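Local coordinates for OBG-type G domain-containing protein (Pyrococcus horikoshii, PDB 2E87) that binds guanosine diphosphate in its Obg-type G domain and is probably a GTP-binding protein, although its cellular role is not established, at residues V171-P176 with G223-P228; I250-D255 with H269-V274. All blocks are in the same frame, centred on the assembly; numbering follows the deposited sequence.

Contact 1 of 2, residues V171-P176 with G223-P228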
ATOM      1  N   VAL A 171     -17.563  -6.834  -0.112  1.00 37.41           N
ATOM      2  CA  VAL A 171     -17.329  -6.091  -1.351  1.00 31.18           C
ATOM      3  C   VAL A 171     -18.602  -6.147  -2.200  1.00 33.71           C
ATOM      4  O   VAL A 171     -19.034  -7.225  -2.603  1.00 35.46           O
ATOM      5  CB  VAL A 171     -16.134  -6.710  -2.145  1.00 32.89           C
ATOM      6  CG1 VAL A 171     -15.922  -5.978  -3.436  1.00 33.65           C
ATOM      7  CG2 VAL A 171     -14.861  -6.657  -1.304  1.00 28.61           C
ATOM      8  N   ILE A 172     -19.194  -4.980  -2.457  1.00 31.74           N
ATOM      9  CA  ILE A 172     -20.419  -4.871  -3.242  1.00 31.33           C
ATOM     10  C   ILE A 172     -20.131  -4.596  -4.728  1.00 32.24           C
ATOM     11  O   ILE A 172     -19.509  -3.592  -5.069  1.00 29.22           O
ATOM     12  CB  ILE A 172     -21.339  -3.756  -2.664  1.00 31.28           C
ATOM     13  CG1 ILE A 172     -21.660  -4.057  -1.204  1.00 27.70           C
ATOM     14  CG2 ILE A 172     -22.646  -3.665  -3.466  1.00 30.36           C
ATOM     15  CD1 ILE A 172     -22.358  -2.896  -0.474  1.00 30.64           C
ATOM     16  N   ALA A 173     -20.596  -5.504  -5.594  1.00 29.57           N
ATOM     17  CA  ALA A 173     -20.382  -5.405  -7.045  1.00 31.10           C
ATOM     18  C   ALA A 173     -21.685  -5.267  -7.861  1.00 33.63           C
ATOM     19  O   ALA A 173     -22.794  -5.411  -7.334  1.00 31.99           O
ATOM     20  CB  ALA A 173     -19.601  -6.627  -7.529  1.00 24.76           C
ATOM     21  N   GLY A 174     -21.534  -4.985  -9.150  1.00 28.83           N
ATOM     22  CA  GLY A 174     -22.683  -4.844 -10.018  1.00 23.02           C
ATOM     23  C   GLY A 174     -22.513  -3.634 -10.910  1.00 32.77           C
ATOM     24  O   GLY A 174     -21.692  -2.762 -10.619  1.00 30.55           O
ATOM     25  N   HIS A 175     -23.296  -3.578 -11.989  1.00 34.26           N
ATOM     26  CA  HIS A 175     -23.244  -2.472 -12.939  1.00 34.61           C
ATOM     27  C   HIS A 175     -23.517  -1.125 -12.287  1.00 36.03           C
ATOM     28  O   HIS A 175     -23.960  -1.036 -11.137  1.00 38.10           O
ATOM     29  CB  HIS A 175     -24.276  -2.668 -14.062  1.00 38.20           C
ATOM     30  CG  HIS A 175     -23.788  -3.501 -15.200  1.00 31.93           C
ATOM     31  ND1 HIS A 175     -24.125  -4.829 -15.348  1.00 29.28           N
ATOM     32  CD2 HIS A 175     -22.975  -3.197 -16.241  1.00 27.64           C
ATOM     33  CE1 HIS A 175     -23.543  -5.309 -16.433  1.00 29.65           C
ATOM     34  NE2 HIS A 175     -22.838  -4.338 -16.994  1.00 31.35           N
ATOM     35  N   PRO A 176     -23.271  -0.046 -13.030  1.00 34.08           N
ATOM     36  CA  PRO A 176     -23.514   1.277 -12.470  1.00 36.15           C
ATOM     37  C   PRO A 176     -25.005   1.460 -12.281  1.00 39.97           C
ATOM     38  O   PRO A 176     -25.805   0.935 -13.060  1.00 45.05           O
ATOM     39  CB  PRO A 176     -22.953   2.211 -13.542  1.00 38.30           C
ATOM     40  CG  PRO A 176     -21.899   1.346 -14.236  1.00 35.55           C
ATOM     41  CD  PRO A 176     -22.627   0.048 -14.349  1.00 33.49           C
ATOM     42  N   GLY A 223     -16.406   1.717 -10.812  1.00 34.36           N
ATOM     43  CA  GLY A 223     -15.206   1.833 -11.611  1.00 36.07           C
ATOM     44  C   GLY A 223     -14.291   0.632 -11.528  1.00 40.06           C
ATOM     45  O   GLY A 223     -13.268   0.600 -12.208  1.00 48.49           O
ATOM     46  N   LEU A 224     -14.654  -0.355 -10.714  1.00 36.33           N
ATOM     47  CA  LEU A 224     -13.835  -1.548 -10.547  1.00 34.31           C
ATOM     48  C   LEU A 224     -14.569  -2.853 -10.905  1.00 41.27           C
ATOM     49  O   LEU A 224     -14.108  -3.631 -11.749  1.00 34.68           O
ATOM     50  CB  LEU A 224     -13.318  -1.611  -9.098  1.00 34.25           C
ATOM     51  CG  LEU A 224     -12.507  -0.400  -8.567  1.00 42.46           C
ATOM     52  CD1 LEU A 224     -12.165  -0.593  -7.087  1.00 26.66           C
ATOM     53  CD2 LEU A 224     -11.210  -0.212  -9.380  1.00 33.11           C
ATOM     54  N   LEU A 225     -15.710  -3.101 -10.270  1.00 35.50           N
ATOM     55  CA  LEU A 225     -16.446  -4.322 -10.547  1.00 38.73           C
ATOM     56  C   LEU A 225     -17.804  -4.021 -11.144  1.00 39.99           C
ATOM     57  O   LEU A 225     -18.770  -4.750 -10.918  1.00 39.74           O
ATOM     58  CB  LEU A 225     -16.590  -5.151  -9.268  1.00 36.66           C
ATOM     59  CG  LEU A 225     -15.278  -5.760  -8.770  1.00 40.57           C
ATOM     60  CD1 LEU A 225     -15.523  -6.517  -7.488  1.00 41.26           C
ATOM     61  CD2 LEU A 225     -14.703  -6.698  -9.833  1.00 38.48           C
ATOM     62  N   ASP A 226     -17.854  -2.948 -11.930  1.00 41.94           N
ATOM     63  CA  ASP A 226     -19.086  -2.510 -12.572  1.00 39.79           C
ATOM     64  C   ASP A 226     -18.947  -2.504 -14.088  1.00 46.22           C
ATOM     65  O   ASP A 226     -19.710  -1.840 -14.790  1.00 44.25           O
ATOM     66  CB  ASP A 226     -19.457  -1.104 -12.091  1.00 37.11           C
ATOM     67  CG  ASP A 226     -18.419  -0.076 -12.458  1.00 35.55           C
ATOM     68  OD1 ASP A 226     -18.630   1.125 -12.171  1.00 34.55           O
ATOM     69  OD2 ASP A 226     -17.391  -0.477 -13.031  1.00 41.46           O
ATOM     70  N   ARG A 227     -17.961  -3.240 -14.587  1.00 48.32           N
ATOM     71  CA  ARG A 227     -17.731  -3.331 -16.020  1.00 49.19           C
ATOM     72  C   ARG A 227     -16.806  -4.495 -16.348  1.00 47.76           C
ATOM     73  O   ARG A 227     -16.038  -4.945 -15.505  1.00 49.01           O
ATOM     74  CB  ARG A 227     -17.140  -2.032 -16.541  1.00 49.80           C
ATOM     75  CG  ARG A 227     -15.766  -1.735 -16.030  1.00 59.96           C
ATOM     76  CD  ARG A 227     -15.519  -0.251 -16.083  1.00 65.37           C
ATOM     77  NE  ARG A 227     -16.535   0.459 -15.312  1.00 72.70           N
ATOM     78  CZ  ARG A 227     -16.519   1.766 -15.076  1.00 78.38           C
ATOM     79  NH1 ARG A 227     -15.530   2.518 -15.550  1.00 79.91           N
ATOM     80  NH2 ARG A 227     -17.492   2.321 -14.364  1.00 78.37           N
ATOM     81  N   PRO A 228     -16.884  -5.010 -17.585  1.00 52.10           N
ATOM     82  CA  PRO A 228     -16.050  -6.131 -18.021  1.00 51.12           C
ATOM     83  C   PRO A 228     -14.593  -5.933 -17.608  1.00 49.67           C
ATOM     84  O   PRO A 228     -13.997  -4.898 -17.902  1.00 45.67           O
ATOM     85  CB  PRO A 228     -16.229  -6.111 -19.536  1.00 50.29           C
ATOM     86  CG  PRO A 228     -17.617  -5.649 -19.690  1.00 51.97           C
ATOM     87  CD  PRO A 228     -17.687  -4.500 -18.709  1.00 51.17           C
TER

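Contact 2 of 2, residues I250-D255 with H269-V274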
ATOM      1  N   ILE A 250     -18.447 -11.348  -1.259  1.00 35.22           N
ATOM      2  CA  ILE A 250     -18.854 -10.491  -2.339  1.00 34.29           C
ATOM      3  C   ILE A 250     -20.361 -10.505  -2.495  1.00 32.66           C
ATOM      4  O   ILE A 250     -20.960 -11.568  -2.621  1.00 33.78           O
ATOM      5  CB  ILE A 250     -18.210 -10.941  -3.661  1.00 40.47           C
ATOM      6  CG1 ILE A 250     -16.721 -10.566  -3.663  1.00 44.20           C
ATOM      7  CG2 ILE A 250     -18.935 -10.315  -4.827  1.00 34.61           C
ATOM      8  CD1 ILE A 250     -16.012 -10.914  -4.943  1.00 45.48           C
ATOM      9  N   ILE A 251     -20.965  -9.322  -2.445  1.00 32.50           N
ATOM     10  CA  ILE A 251     -22.405  -9.170  -2.640  1.00 32.73           C
ATOM     11  C   ILE A 251     -22.580  -8.671  -4.067  1.00 34.92           C
ATOM     12  O   ILE A 251     -22.054  -7.625  -4.434  1.00 40.08           O
ATOM     13  CB  ILE A 251     -23.043  -8.119  -1.708  1.00 33.79           C
ATOM     14  CG1 ILE A 251     -23.144  -8.649  -0.276  1.00 33.86           C
ATOM     15  CG2 ILE A 251     -24.445  -7.795  -2.197  1.00 36.91           C
ATOM     16  CD1 ILE A 251     -23.651  -7.616   0.721  1.00 26.81           C
ATOM     17  N   TYR A 252     -23.306  -9.424  -4.878  1.00 34.77           N
ATOM     18  CA  TYR A 252     -23.520  -9.023  -6.256  1.00 33.61           C
ATOM     19  C   TYR A 252     -24.967  -8.603  -6.432  1.00 37.74           C
ATOM     20  O   TYR A 252     -25.879  -9.409  -6.238  1.00 32.93           O
ATOM     21  CB  TYR A 252     -23.216 -10.168  -7.215  1.00 30.00           C
ATOM     22  CG  TYR A 252     -23.042  -9.668  -8.617  1.00 31.17           C
ATOM     23  CD1 TYR A 252     -21.778  -9.340  -9.095  1.00 32.33           C
ATOM     24  CD2 TYR A 252     -24.147  -9.413  -9.431  1.00 29.48           C
ATOM     25  CE1 TYR A 252     -21.611  -8.756 -10.349  1.00 35.18           C
ATOM     26  CE2 TYR A 252     -23.990  -8.835 -10.683  1.00 37.20           C
ATOM     27  CZ  TYR A 252     -22.713  -8.507 -11.136  1.00 37.94           C
ATOM     28  OH  TYR A 252     -22.527  -7.927 -12.367  1.00 47.66           O
ATOM     29  N   ILE A 253     -25.168  -7.345  -6.806  1.00 36.38           N
ATOM     30  CA  ILE A 253     -26.507  -6.825  -6.998  1.00 36.80           C
ATOM     31  C   ILE A 253     -26.951  -6.796  -8.460  1.00 40.16           C
ATOM     32  O   ILE A 253     -26.246  -6.263  -9.319  1.00 38.72           O
ATOM     33  CB  ILE A 253     -26.640  -5.383  -6.475  1.00 34.11           C
ATOM     34  CG1 ILE A 253     -26.193  -5.290  -5.012  1.00 32.79           C
ATOM     35  CG2 ILE A 253     -28.082  -4.927  -6.626  1.00 30.88           C
ATOM     36  CD1 ILE A 253     -26.255  -3.879  -4.438  1.00 25.31           C
ATOM     37  N   PHE A 254     -28.121  -7.379  -8.715  1.00 39.87           N
ATOM     38  CA  PHE A 254     -28.756  -7.387 -10.035  1.00 41.21           C
ATOM     39  C   PHE A 254     -29.911  -6.383  -9.942  1.00 43.44           C
ATOM     40  O   PHE A 254     -30.482  -6.201  -8.869  1.00 45.87           O
ATOM     41  CB  PHE A 254     -29.392  -8.743 -10.363  1.00 38.23           C
ATOM     42  CG  PHE A 254     -28.425  -9.799 -10.803  1.00 40.09           C
ATOM     43  CD1 PHE A 254     -27.989 -10.773  -9.912  1.00 41.81           C
ATOM     44  CD2 PHE A 254     -27.984  -9.846 -12.123  1.00 36.92           C
ATOM     45  CE1 PHE A 254     -27.132 -11.782 -10.330  1.00 41.40           C
ATOM     46  CE2 PHE A 254     -27.131 -10.844 -12.553  1.00 37.79           C
ATOM     47  CZ  PHE A 254     -26.702 -11.816 -11.658  1.00 37.83           C
ATOM     48  N   ASP A 255     -30.252  -5.745 -11.061  1.00 41.66           N
ATOM     49  CA  ASP A 255     -31.377  -4.809 -11.120  1.00 42.45           C
ATOM     50  C   ASP A 255     -32.324  -5.334 -12.200  1.00 41.72           C
ATOM     51  O   ASP A 255     -32.212  -4.974 -13.369  1.00 38.17           O
ATOM     52  CB  ASP A 255     -30.910  -3.390 -11.480  1.00 39.41           C
ATOM     53  CG  ASP A 255     -32.082  -2.443 -11.766  1.00 44.72           C
ATOM     54  OD1 ASP A 255     -33.239  -2.825 -11.470  1.00 43.82           O
ATOM     55  OD2 ASP A 255     -31.855  -1.321 -12.280  1.00 44.35           O
ATOM     56  N   HIS A 269     -23.871 -11.409 -17.758  1.00 37.49           N
ATOM     57  CA  HIS A 269     -22.531 -11.635 -18.277  1.00 41.98           C
ATOM     58  C   HIS A 269     -21.511 -11.115 -17.292  1.00 42.45           C
ATOM     59  O   HIS A 269     -20.520 -11.786 -17.008  1.00 44.18           O
ATOM     60  CB  HIS A 269     -22.346 -10.955 -19.630  1.00 40.96           C
ATOM     61  CG  HIS A 269     -23.104 -11.614 -20.735  1.00 51.47           C
ATOM     62  ND1 HIS A 269     -23.323 -11.005 -21.953  1.00 53.75           N
ATOM     63  CD2 HIS A 269     -23.683 -12.836 -20.812  1.00 49.67           C
ATOM     64  CE1 HIS A 269     -24.007 -11.826 -22.732  1.00 58.01           C
ATOM     65  NE2 HIS A 269     -24.238 -12.943 -22.063  1.00 57.30           N
ATOM     66  N   LEU A 270     -21.766  -9.927 -16.756  1.00 39.69           N
ATOM     67  CA  LEU A 270     -20.845  -9.324 -15.808  1.00 43.20           C
ATOM     68  C   LEU A 270     -20.748 -10.177 -14.560  1.00 43.07           C
ATOM     69  O   LEU A 270     -19.652 -10.421 -14.056  1.00 41.02           O
ATOM     70  CB  LEU A 270     -21.287  -7.908 -15.429  1.00 46.97           C
ATOM     71  CG  LEU A 270     -20.238  -7.148 -14.612  1.00 49.20           C
ATOM     72  CD1 LEU A 270     -18.970  -6.987 -15.438  1.00 44.38           C
ATOM     73  CD2 LEU A 270     -20.784  -5.791 -14.205  1.00 44.61           C
ATOM     74  N   PHE A 271     -21.888 -10.636 -14.059  1.00 40.45           N
ATOM     75  CA  PHE A 271     -21.868 -11.467 -12.870  1.00 41.09           C
ATOM     76  C   PHE A 271     -20.959 -12.682 -13.084  1.00 42.64           C
ATOM     77  O   PHE A 271     -20.164 -13.038 -12.217  1.00 42.72           O
ATOM     78  CB  PHE A 271     -23.272 -11.953 -12.528  1.00 39.90           C
ATOM     79  CG  PHE A 271     -23.279 -13.120 -11.601  1.00 39.41           C
ATOM     80  CD1 PHE A 271     -23.096 -12.943 -10.235  1.00 36.86           C
ATOM     81  CD2 PHE A 271     -23.379 -14.410 -12.098  1.00 39.70           C
ATOM     82  CE1 PHE A 271     -23.008 -14.040  -9.380  1.00 34.98           C
ATOM     83  CE2 PHE A 271     -23.289 -15.517 -11.246  1.00 41.58           C
ATOM     84  CZ  PHE A 271     -23.103 -15.326  -9.886  1.00 38.24           C
ATOM     85  N   GLU A 272     -21.079 -13.317 -14.244  1.00 40.60           N
ATOM     86  CA  GLU A 272     -20.283 -14.503 -14.537  1.00 45.60           C
ATOM     87  C   GLU A 272     -18.785 -14.195 -14.629  1.00 47.05           C
ATOM     88  O   GLU A 272     -17.951 -14.978 -14.184  1.00 47.45           O
ATOM     89  CB  GLU A 272     -20.779 -15.168 -15.825  1.00 42.55           C
ATOM     90  CG  GLU A 272     -22.269 -15.444 -15.794  1.00 52.37           C
ATOM     91  CD  GLU A 272     -22.783 -16.129 -17.047  1.00 56.55           C
ATOM     92  OE1 GLU A 272     -22.533 -15.613 -18.167  1.00 51.65           O
ATOM     93  OE2 GLU A 272     -23.450 -17.182 -16.898  1.00 58.51           O
ATOM     94  N   GLU A 273     -18.446 -13.053 -15.208  1.00 45.47           N
ATOM     95  CA  GLU A 273     -17.053 -12.665 -15.309  1.00 44.52           C
ATOM     96  C   GLU A 273     -16.496 -12.355 -13.910  1.00 43.78           C
ATOM     97  O   GLU A 273     -15.370 -12.716 -13.595  1.00 47.58           O
ATOM     98  CB  GLU A 273     -16.911 -11.440 -16.201  1.00 42.63           C
ATOM     99  CG  GLU A 273     -15.520 -11.288 -16.756  1.00 58.55           C
ATOM    100  CD  GLU A 273     -15.242  -9.889 -17.224  1.00 62.81           C
ATOM    101  OE1 GLU A 273     -15.058  -9.013 -16.361  1.00 73.47           O
ATOM    102  OE2 GLU A 273     -15.217  -9.659 -18.450  1.00 73.22           O
ATOM    103  N   VAL A 274     -17.288 -11.696 -13.069  1.00 41.80           N
ATOM    104  CA  VAL A 274     -16.842 -11.359 -11.721  1.00 38.66           C
ATOM    105  C   VAL A 274     -16.820 -12.587 -10.818  1.00 44.39           C
ATOM    106  O   VAL A 274     -15.912 -12.753  -9.997  1.00 47.94           O
ATOM    107  CB  VAL A 274     -17.751 -10.260 -11.098  1.00 39.59           C
ATOM    108  CG1 VAL A 274     -17.433 -10.060  -9.623  1.00 36.06           C
ATOM    109  CG2 VAL A 274     -17.546  -8.953 -11.840  1.00 33.17           C
TER

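Contact 1 of 2, residues V171-P176 with G223-P228
Apolar contacts come first along the path from strand 169-173 into the phosphate-binding loop. Leu225, its CG anti to the carbonyl carbon, reaches back along the strand: its CB packs on Ala173 CB at 3.8 Å, and its CD1 meets Val171 CG1 at 4.1 Å, the two side chains crossing at about a right angle.

Polar backbone contacts centre on Gly174. Its N-H points almost straight (165°) at Leu225 O, N to O 3.3 Å, approaching from above the carbonyl plane. Its own O receives a CA-H...O contact from Asp226 CA at 3.3 Å and also a hydrogen bond from Lys180 NZ. At the backbone angles of Gly174 (phi 136°) any CB would collide with the carbonyl O of Ala173, which accounts for the glycine. Further on, Pro176 sets its ring carbon CD 3.5 Å from the carbonyl oxygen, Asp226 O.

Charge is gathered within 223-228. Asp226 holds CG between the backbone N and the carbonyl carbon (chi1 62°), and its OD1 is gripped twice from above the carboxylate plane, by Gly223 N at 2.7 Å and by Arg227 NH2 at 2.7 Å. Arg227 NE adds a weak bond to OD2 at 2.6 Å within the salt bridge, and Gly223 CA lies over one guanidinium face.

Gly223 closes the DTPG (G3) sequence, so the contact ties the switch II region to the start of the P-loop, where GDP touches His175 and Pro176. With its carboxylate already paired, Asp226 is probably kept ionised, and nearby Lys180 would favour that charge further.

Contact 2 of 2, residues I250-D255 with H269-V274
Asp255 OD2 is gripped twice, by a salt bridge from Lys289 NZ and a hydrogen bond from Cys260 N; the other carboxylate oxygen, OD1, bonds Ser257 OG. This acid directly follows the first strand of a beta-alpha-beta unit (249-254, 264-277, 283-287) in the G domain, and the helix returns nearly antiparallel to the strand, at 168° with axes 9.9 Å apart.

No hydrogen bond crosses between strand and helix; an aromatic cluster does the joining. Tyr252, with CG anti to its backbone N, sends its ring across to the helix, and Phe271 lies over one face of it. The two rings form a T-shaped pair, centroids 5.2 Å apart and planes at 81°, Phe271 giving the edge: its CD1 stands 3.7 Å from Tyr252 CG. Phe271 CB adds a CH-pi contact, 3.9 Å from the centroid of the Tyr252 ring. Phe254 comes in obliquely with its CZ 3.5 Å from Phe271 CB, so that this methylene is shared by two rings. Val274 CB lies 4.2 Å from Tyr252 CE1.

The phenol tip fits closely against Leu270, whose CG lies 3.3 Å from Tyr252 OH; Phe271 N is equally near that oxygen, at an angle too poor for a hydrogen bond.

How the contacts relate
Along the chain both segments of contact 1 precede those of contact 2, yet their centres lie only 8 Å apart in the same G domain. Strands 169-173 and 249-254 are parallel neighbours in the central sheet, and the two contacts are stitched together through probable hydrogen bonds, Ala173 N to Ile251 O at 2.8 Å and Val171 O to Ile251 N at 2.9 Å. Helix 264-277 serves both: Leu225 touches Val274, His175 touches Leu270, and Glu273 binds the backbone just beyond 223-228. This helix thus covers both the sheet and the 223-228 loop next to the P-loop, an example of a P-loop fold in which nucleotide-contacting loops rise directly from the packed sheet.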